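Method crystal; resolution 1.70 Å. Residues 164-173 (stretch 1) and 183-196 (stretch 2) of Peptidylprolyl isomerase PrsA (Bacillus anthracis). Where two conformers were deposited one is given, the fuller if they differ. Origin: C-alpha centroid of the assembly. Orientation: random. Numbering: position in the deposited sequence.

Stretch 1 (164-173) MTPEFETAAY
Stretch 2, residues 183-196: PVQSPNGYHIIKLT

A helix laid across a β-hairpin often packs without a single direct hydrogen bond between the two, relying on the fit of side chains, and this pair from the peptidylprolyl isomerase PrsA is a compact example. The helix runs from Pro 166 to Tyr 173 and continues onward. The hairpin comprises a strand through Val 184, Gln 185 and Ser 186, a type I turn from Ser 186 to Gly 189, and a strand from Gly 189 to Thr 196. Its register is set by reciprocal bonds of 2.8 Å, Val 184 N to His 191 O and His 191 N to Val 184 O, and nearer the turn by Ser 186 N to Gly 189 O, 2.8 Å, and Gly 189 N to Ser 186 O, 3.0 Å. Gly 189, at phi/psi 138/-139, adopts angles that would jam a side chain against the preceding carbonyl.

The helix runs nearly antiparallel to the first strand (158°, axes 7.7 Å apart) and crosses the second at -48°, 8.8 Å away. Glu 167 CA lies 5.7 Å from Ser 186 CA, and Ala 172 CA lies 6.4 Å from Leu 195 CA. The two stretches together bury 522 Å².

The main bump is Phe 168. Its CA-to-CB bond points sideways, but chi1 of -178° (t) and chi2 of -83° carry the ring to the second strand. There its edge meets the face of His 191 (chi1 m, chi2 -102°), with centroids 5.0 Å apart, planes at 81°, and Phe 168 CD2 3.5 Å from His 191 ND1. Ile 193, in the m,t rotamer, covers one face of the phenyl ring: its CD1 stands 3.8 Å from the Phe 168 ring centroid, 18° off the normal.

Small residues supply the complementary hollow. Ala 171 points toward the hairpin, and its short side chain admits branched neighbours from both strands, with Ala 171 CB 3.6 Å from Val 184 CG2 and 3.9 Å from Ile 193 CD1. Val 184 (chi1 t) also sends CG1 to 3.7 Å from Glu 167 O. At the next residue, Ala 172, whose CA-to-CB bond points sideways, CB lies 4.3 Å from Ile 193 CG2, while Leu 195 (t,p) brings CD1 to 4.2 Å from Ala 172 O.

At the helix start the fit becomes polar. Thr 165 (chi1 p) caps the helix, its OG1 accepting from Phe 168 N at 3.3 Å. A water 2.7 Å from Thr 165 OG1 donates to Asn 188 OD1, also at 2.7 Å, so it bridges helix cap and turn. Ser 186 OG hydrogen-bonds His 191 NE2 at 2.7 Å and accepts from Asn 188 N at 3.1 Å, bracing the turn. Glu 167 (m,p) closes this border: its CB is 3.3 Å from Gln 185 O, and its OE1 reaches 3.7 Å from Pro 187 CD.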

# COMPACT_ATOMS: atom_id res chain seq x y z
N MSE A 164 -24.68 21.56 -10.82
CA MSE A 164 -25.63 20.70 -10.14
C MSE A 164 -25.16 19.25 -10.26
O MSE A 164 -24.14 18.98 -10.90
CB MSE A 164 -27.03 20.85 -10.75
CG MSE A 164 -27.58 22.25 -10.76
SE MSE A 164 -27.92 22.90 -8.95
CE MSE A 164 -29.59 22.08 -8.29
N THR A 165 -25.89 18.33 -9.63
CA THR A 165 -25.56 16.92 -9.72
C THR A 165 -25.78 16.46 -11.16
O THR A 165 -26.64 17.01 -11.85
CB THR A 165 -26.40 16.06 -8.76
OG1 THR A 165 -27.76 16.11 -9.18
CG2 THR A 165 -26.26 16.51 -7.32
N PRO A 166 -25.00 15.49 -11.67
CA PRO A 166 -25.16 15.00 -13.04
C PRO A 166 -26.60 14.56 -13.33
O PRO A 166 -27.09 14.84 -14.41
CB PRO A 166 -24.20 13.80 -13.15
CG PRO A 166 -23.21 13.98 -12.02
CD PRO A 166 -23.88 14.84 -10.97
N GLU A 167 -27.23 13.86 -12.37
CA GLU A 167 -28.64 13.42 -12.56
C GLU A 167 -29.54 14.63 -12.81
O GLU A 167 -30.38 14.58 -13.73
CB GLU A 167 -29.14 12.66 -11.33
CG GLU A 167 -28.42 11.35 -11.08
CD GLU A 167 -27.07 11.41 -10.37
OE1 GLU A 167 -26.62 12.52 -9.98
OE2 GLU A 167 -26.48 10.34 -10.20
N PHE A 168 -29.36 15.67 -12.01
CA PHE A 168 -30.22 16.86 -12.16
C PHE A 168 -29.91 17.54 -13.50
O PHE A 168 -30.81 17.89 -14.25
CB PHE A 168 -29.93 17.86 -11.05
CG PHE A 168 -30.79 19.09 -11.08
CD1 PHE A 168 -30.49 20.15 -11.91
CD2 PHE A 168 -31.89 19.20 -10.24
CE1 PHE A 168 -31.29 21.28 -11.94
CE2 PHE A 168 -32.67 20.34 -10.26
CZ PHE A 168 -32.38 21.37 -11.12
N GLU A 169 -28.62 17.67 -13.77
CA GLU A 169 -28.17 18.37 -15.00
C GLU A 169 -28.69 17.65 -16.25
O GLU A 169 -29.14 18.35 -17.18
CB GLU A 169 -26.65 18.44 -15.04
CG GLU A 169 -26.14 19.07 -16.31
CD GLU A 169 -24.67 19.43 -16.32
OE1 GLU A 169 -24.10 19.68 -15.23
OE2 GLU A 169 -24.09 19.43 -17.42
N THR A 170 -28.58 16.32 -16.26
CA THR A 170 -29.00 15.52 -17.44
C THR A 170 -30.47 15.79 -17.74
O THR A 170 -30.83 16.02 -18.91
CB THR A 170 -28.71 14.03 -17.23
OG1 THR A 170 -27.28 13.91 -17.18
CG2 THR A 170 -29.28 13.17 -18.33
N ALA A 171 -31.29 15.80 -16.69
CA ALA A 171 -32.73 16.03 -16.89
C ALA A 171 -33.01 17.47 -17.32
O ALA A 171 -33.84 17.67 -18.24
CB ALA A 171 -33.46 15.71 -15.60
N ALA A 172 -32.36 18.44 -16.67
CA ALA A 172 -32.62 19.87 -16.94
C ALA A 172 -32.32 20.21 -18.40
O ALA A 172 -33.12 20.93 -19.02
CB ALA A 172 -31.80 20.71 -16.00
N TYR A 173 -31.23 19.68 -18.92
CA TYR A 173 -30.84 20.06 -20.31
C TYR A 173 -31.74 19.37 -21.34
O TYR A 173 -31.68 19.79 -22.54
CB TYR A 173 -29.36 19.77 -20.54
CG TYR A 173 -28.44 20.85 -20.03
CD1 TYR A 173 -28.27 22.02 -20.76
CD2 TYR A 173 -27.73 20.73 -18.85
CE1 TYR A 173 -27.40 23.01 -20.36
CE2 TYR A 173 -26.90 21.74 -18.40
CZ TYR A 173 -26.70 22.87 -19.18
OH TYR A 173 -25.86 23.85 -18.75
N PRO A 183 -40.53 13.20 -12.01
CA PRO A 183 -39.59 13.11 -10.89
C PRO A 183 -38.23 12.60 -11.35
O PRO A 183 -38.16 11.62 -12.11
CB PRO A 183 -40.26 12.11 -9.93
CG PRO A 183 -41.74 12.27 -10.26
CD PRO A 183 -41.75 12.40 -11.77
N VAL A 184 -37.20 13.33 -10.94
CA VAL A 184 -35.79 13.02 -11.26
C VAL A 184 -35.09 12.61 -9.98
O VAL A 184 -34.96 13.47 -9.07
CB VAL A 184 -35.10 14.24 -11.91
CG1 VAL A 184 -33.64 13.95 -12.18
CG2 VAL A 184 -35.83 14.67 -13.16
N GLN A 185 -34.61 11.37 -9.93
CA GLN A 185 -33.91 10.91 -8.72
C GLN A 185 -32.48 11.43 -8.72
O GLN A 185 -31.84 11.42 -9.80
CB GLN A 185 -33.91 9.39 -8.61
CG GLN A 185 -33.44 8.91 -7.25
CD GLN A 185 -33.40 7.41 -7.17
OE1 GLN A 185 -33.04 6.73 -8.13
NE2 GLN A 185 -33.73 6.88 -6.00
N SER A 186 -32.06 11.94 -7.57
CA SER A 186 -30.65 12.36 -7.38
C SER A 186 -30.26 11.94 -5.97
O SER A 186 -31.10 11.47 -5.20
CB SER A 186 -30.46 13.84 -7.59
OG SER A 186 -30.74 14.54 -6.40
N PRO A 187 -28.97 12.05 -5.59
CA PRO A 187 -28.56 11.69 -4.23
C PRO A 187 -29.29 12.54 -3.18
O PRO A 187 -29.34 12.14 -2.05
CB PRO A 187 -27.05 11.95 -4.23
CG PRO A 187 -26.65 11.88 -5.69
CD PRO A 187 -27.84 12.43 -6.44
N ASN A 188 -29.86 13.68 -3.60
CA ASN A 188 -30.56 14.63 -2.69
C ASN A 188 -32.04 14.24 -2.51
O ASN A 188 -32.67 14.70 -1.54
CB ASN A 188 -30.42 16.05 -3.24
CG ASN A 188 -28.98 16.44 -3.49
OD1 ASN A 188 -28.65 17.03 -4.52
ND2 ASN A 188 -28.10 16.07 -2.58
N GLY A 189 -32.58 13.40 -3.40
CA GLY A 189 -33.99 12.99 -3.30
C GLY A 189 -34.64 13.00 -4.68
O GLY A 189 -33.97 12.57 -5.62
N TYR A 190 -35.88 13.47 -4.79
CA TYR A 190 -36.55 13.53 -6.11
C TYR A 190 -36.83 14.98 -6.44
O TYR A 190 -37.40 15.71 -5.59
CB TYR A 190 -37.86 12.74 -6.13
CG TYR A 190 -37.65 11.26 -6.02
CD1 TYR A 190 -37.43 10.49 -7.14
CD2 TYR A 190 -37.63 10.65 -4.78
CE1 TYR A 190 -37.20 9.12 -7.04
CE2 TYR A 190 -37.41 9.28 -4.66
CZ TYR A 190 -37.19 8.53 -5.79
OH TYR A 190 -36.97 7.18 -5.67
N HIS A 191 -36.52 15.36 -7.69
CA HIS A 191 -36.70 16.75 -8.13
C HIS A 191 -37.78 16.85 -9.18
O HIS A 191 -37.88 15.94 -10.03
CB HIS A 191 -35.44 17.33 -8.81
CG HIS A 191 -34.19 17.24 -8.02
ND1 HIS A 191 -33.67 18.33 -7.34
CD2 HIS A 191 -33.34 16.21 -7.81
CE1 HIS A 191 -32.56 17.97 -6.73
NE2 HIS A 191 -32.34 16.67 -7.00
N ILE A 192 -38.60 17.88 -9.06
CA ILE A 192 -39.46 18.29 -10.19
C ILE A 192 -38.77 19.55 -10.71
O ILE A 192 -38.59 20.50 -9.92
CB ILE A 192 -40.92 18.51 -9.79
CG1 ILE A 192 -41.54 17.21 -9.27
CG2 ILE A 192 -41.69 19.06 -10.96
CD1 ILE A 192 -41.59 16.09 -10.28
N ILE A 193 -38.39 19.53 -11.99
CA ILE A 193 -37.56 20.63 -12.55
C ILE A 193 -38.34 21.37 -13.63
O ILE A 193 -39.08 20.72 -14.43
CB ILE A 193 -36.26 20.04 -13.16
CG1 ILE A 193 -35.52 19.12 -12.19
CG2 ILE A 193 -35.37 21.16 -13.70
CD1 ILE A 193 -34.35 18.36 -12.83
N LYS A 194 -38.21 22.69 -13.63
CA LYS A 194 -38.81 23.53 -14.68
C LYS A 194 -37.68 24.35 -15.32
O LYS A 194 -37.01 25.08 -14.61
CB LYS A 194 -39.90 24.44 -14.12
CG LYS A 194 -40.56 25.30 -15.17
CD LYS A 194 -41.71 26.14 -14.69
CE LYS A 194 -41.34 27.10 -13.58
NZ LYS A 194 -42.43 28.08 -13.32
N LEU A 195 -37.49 24.21 -16.63
CA LEU A 195 -36.45 25.04 -17.27
C LEU A 195 -37.03 26.42 -17.55
O LEU A 195 -38.09 26.50 -18.13
CB LEU A 195 -36.01 24.37 -18.58
CG LEU A 195 -34.91 25.13 -19.31
CD1 LEU A 195 -33.59 25.08 -18.56
CD2 LEU A 195 -34.76 24.57 -20.71
N THR A 196 -36.31 27.49 -17.19
CA THR A 196 -36.92 28.83 -17.35
C THR A 196 -36.05 29.77 -18.17
O THR A 196 -36.54 30.85 -18.51
CB THR A 196 -37.19 29.46 -15.98
OG1 THR A 196 -35.99 29.49 -15.23
CG2 THR A 196 -38.21 28.67 -15.18
O HOH W 1 -29.37 16.85 -7.16